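Local coordinates for exopolyphosphatase (Cytophaga hutchinsonii, PDB 3MDQ), which probably hydrolyses inorganic polyphosphate from chain ends, releasing orthophosphate, at residues A115-F119 and E152-K156. Coordinates in Å, arbitrary orientation, origin at the centre of the assembly. Residue numbers count along the deposited sequence, not the author numbering.
Sequences AELIF and EILWK
This is a helix-on-sheet packing contact, where helix 111-125 lies against strand 153-159, an outermost strand of the six-stranded mixed sheet. The local axes of 115-119 and 153-156 approach to 9.8 Å and cross obliquely, their N-to-C directions 135° apart and so more opposed than aligned. Residues 115-119 are regular alpha helix, with Phe119 N hydrogen-bonded to Ala115 O at 3.0 Å. Ala115 and Lys156 set the register, their CA atoms 6.5 Å apart. Ala115 CB meets Lys156 CG at 3.9 Å. Phe119, with chi1 t, sends its ring to Ile153, CD2 to CG1 3.5 Å. Ile153 CD1 also reaches Glu116 CA at 3.9 Å. In this actin-like ATPase clan fold, strand 153-159 pairs antiparallel with strand 143-148. Leu154 and Trp155 both face Ile147 there, a classic beta bulge. Leu154 is helical at phi/psi -86/-35; the other strand residues are extended. The bulge lets Ile153 and Lys156, three residues apart, both point toward the helix. Trp155 packs on helix 193-202, and Leu117 and Ile118 contact helix 299-309. On the partly exposed side, Lys156 (chi1 p, chi2 m, then t, t) extends its amine to Glu116. Lys156 NZ forms a salt bridge with Glu116 OE2 at 3.0 Å, with weak hydrogen-bond geometry; Glu116 OE1 pairs with Arg113.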
ATOM      1  N   ALA A 115       4.471  -7.932  -4.622  1.00  7.44           N
ATOM      2  CA  ALA A 115       4.367  -8.587  -3.331  1.00  7.99           C
ATOM      3  C   ALA A 115       5.746  -8.920  -2.741  1.00  8.25           C
ATOM      4  O   ALA A 115       6.015  -8.694  -1.544  1.00  8.72           O
ATOM      5  CB  ALA A 115       3.504  -9.846  -3.455  1.00  8.65           C
ATOM      6  N   GLU A 116       6.622  -9.463  -3.567  1.00  8.83           N
ATOM      7  CA  GLU A 116       7.988  -9.796  -3.114  1.00  7.46           C
ATOM      8  C   GLU A 116       8.711  -8.565  -2.594  1.00 10.46           C
ATOM      9  O   GLU A 116       9.416  -8.598  -1.566  1.00 10.10           O
ATOM     10  CB  GLU A 116       8.774 -10.465  -4.235  1.00  9.12           C
ATOM     11  CG  GLU A 116       8.216 -11.803  -4.612  1.00 15.06           C
ATOM     12  CD  GLU A 116       8.766 -12.329  -5.911  1.00 24.20           C
ATOM     13  OE1 GLU A 116       9.507 -11.633  -6.629  1.00 15.35           O
ATOM     14  OE2 GLU A 116       8.387 -13.466  -6.246  1.00 33.79           O
ATOM     15  N   LEU A 117       8.617  -7.469  -3.348  1.00  9.89           N
ATOM     16  CA  LEU A 117       9.341  -6.263  -2.992  1.00  8.39           C
ATOM     17  C   LEU A 117       8.757  -5.654  -1.727  1.00  8.24           C
ATOM     18  O   LEU A 117       9.503  -5.226  -0.846  1.00  8.13           O
ATOM     19  CB  LEU A 117       9.322  -5.269  -4.156  1.00  8.78           C
ATOM     20  CG  LEU A 117      10.073  -5.669  -5.399  1.00 10.85           C
ATOM     21  CD1 LEU A 117       9.642  -4.769  -6.566  1.00 10.84           C
ATOM     22  CD2 LEU A 117      11.605  -5.573  -5.169  1.00 10.10           C
ATOM     23  N   ILE A 118       7.436  -5.618  -1.614  1.00  8.79           N
ATOM     24  CA  ILE A 118       6.796  -5.159  -0.378  1.00  9.67           C
ATOM     25  C   ILE A 118       7.346  -5.955   0.815  1.00  8.63           C
ATOM     26  O   ILE A 118       7.710  -5.372   1.855  1.00  9.00           O
ATOM     27  CB  ILE A 118       5.278  -5.281  -0.435  1.00  7.85           C
ATOM     28  CG1 ILE A 118       4.731  -4.226  -1.412  1.00 10.75           C
ATOM     29  CG2 ILE A 118       4.667  -5.138   0.976  1.00  9.53           C
ATOM     30  CD1 ILE A 118       3.313  -4.512  -1.911  1.00 10.52           C
ATOM     31  N   PHE A 119       7.387  -7.273   0.683  1.00  9.13           N
ATOM     32  CA  PHE A 119       7.841  -8.097   1.821  1.00  8.59           C
ATOM     33  C   PHE A 119       9.295  -7.829   2.197  1.00  8.15           C
ATOM     34  O   PHE A 119       9.643  -7.877   3.395  1.00  9.43           O
ATOM     35  CB  PHE A 119       7.604  -9.590   1.599  1.00  8.39           C
ATOM     36  CG  PHE A 119       7.554 -10.400   2.864  1.00  7.18           C
ATOM     37  CD1 PHE A 119       6.495 -10.273   3.756  1.00  7.74           C
ATOM     38  CD2 PHE A 119       8.562 -11.277   3.164  1.00 10.04           C
ATOM     39  CE1 PHE A 119       6.421 -11.039   4.904  1.00 10.91           C
ATOM     40  CE2 PHE A 119       8.477 -12.084   4.321  1.00  9.26           C
ATOM     41  CZ  PHE A 119       7.440 -11.953   5.160  1.00  9.42           C
ATOM     42  N   GLU A 152      12.606 -15.828   4.404  1.00 12.49           N
ATOM     43  CA  GLU A 152      11.988 -16.573   3.328  1.00 14.08           C
ATOM     44  C   GLU A 152      10.602 -16.022   3.034  1.00 11.65           C
ATOM     45  O   GLU A 152       9.893 -15.608   3.951  1.00 12.10           O
ATOM     46  CB  GLU A 152      11.735 -18.031   3.733  1.00 17.79           C
ATOM     47  CG  GLU A 152      12.796 -19.081   3.586  1.00 31.36           C
ATOM     48  CD  GLU A 152      12.181 -20.472   3.937  1.00 20.12           C
ATOM     49  OE1 GLU A 152      11.984 -20.751   5.139  1.00 37.26           O
ATOM     50  OE2 GLU A 152      11.820 -21.197   3.001  1.00 32.00           O
ATOM     51  N   ILE A 153      10.216 -16.119   1.766  1.00 11.12           N
ATOM     52  CA  ILE A 153       8.821 -16.034   1.348  1.00 11.75           C
ATOM     53  C   ILE A 153       8.358 -17.439   1.020  1.00 11.59           C
ATOM     54  O   ILE A 153       8.896 -18.113   0.125  1.00 13.13           O
ATOM     55  CB  ILE A 153       8.630 -15.093   0.147  1.00 10.17           C
ATOM     56  CG1 ILE A 153       8.949 -13.650   0.581  1.00 12.33           C
ATOM     57  CG2 ILE A 153       7.217 -15.293  -0.432  1.00 11.72           C
ATOM     58  CD1 ILE A 153       8.989 -12.643  -0.577  1.00 17.63           C
ATOM     59  N   LEU A 154       7.336 -17.882   1.740  1.00 10.40           N
ATOM     60  CA  LEU A 154       6.723 -19.175   1.543  1.00  8.97           C
ATOM     61  C   LEU A 154       5.651 -19.187   0.473  1.00 10.56           C
ATOM     62  O   LEU A 154       5.489 -20.167  -0.260  1.00 10.84           O
ATOM     63  CB  LEU A 154       6.157 -19.650   2.884  1.00 11.08           C
ATOM     64  CG  LEU A 154       7.201 -19.803   4.009  1.00 12.16           C
ATOM     65  CD1 LEU A 154       6.545 -20.069   5.399  1.00 19.17           C
ATOM     66  CD2 LEU A 154       8.196 -20.938   3.678  1.00 16.79           C
ATOM     67  N   TRP A 155       4.915 -18.079   0.366  1.00  9.32           N
ATOM     68  CA  TRP A 155       3.829 -17.957  -0.573  1.00  9.01           C
ATOM     69  C   TRP A 155       3.542 -16.460  -0.746  1.00 10.59           C
ATOM     70  O   TRP A 155       3.656 -15.677   0.213  1.00  9.96           O
ATOM     71  CB  TRP A 155       2.566 -18.667  -0.070  1.00  9.93           C
ATOM     72  CG  TRP A 155       1.336 -18.469  -0.871  1.00 11.24           C
ATOM     73  CD1 TRP A 155       0.889 -19.236  -1.919  1.00 15.20           C
ATOM     74  CD2 TRP A 155       0.354 -17.447  -0.673  1.00 11.85           C
ATOM     75  NE1 TRP A 155      -0.327 -18.747  -2.361  1.00 12.67           N
ATOM     76  CE2 TRP A 155      -0.678 -17.663  -1.613  1.00 11.22           C
ATOM     77  CE3 TRP A 155       0.233 -16.395   0.240  1.00 10.93           C
ATOM     78  CZ2 TRP A 155      -1.793 -16.817  -1.704  1.00 11.13           C
ATOM     79  CZ3 TRP A 155      -0.877 -15.584   0.173  1.00  9.80           C
ATOM     80  CH2 TRP A 155      -1.878 -15.808  -0.795  1.00 11.64           C
ATOM     81  N   LYS A 156       3.141 -16.075  -1.939  1.00 10.78           N
ATOM     82  CA  LYS A 156       2.639 -14.695  -2.127  1.00  9.87           C
ATOM     83  C   LYS A 156       1.660 -14.644  -3.266  1.00  8.90           C
ATOM     84  O   LYS A 156       1.734 -15.440  -4.210  1.00 11.39           O
ATOM     85  CB  LYS A 156       3.750 -13.686  -2.368  1.00 10.53           C
ATOM     86  CG  LYS A 156       4.412 -13.646  -3.746  1.00 13.38           C
ATOM     87  CD  LYS A 156       5.124 -14.889  -4.112  1.00 14.28           C
ATOM     88  CE  LYS A 156       5.720 -14.781  -5.515  1.00 19.91           C
ATOM     89  NZ  LYS A 156       6.719 -15.867  -5.815  1.00 19.22           N
TER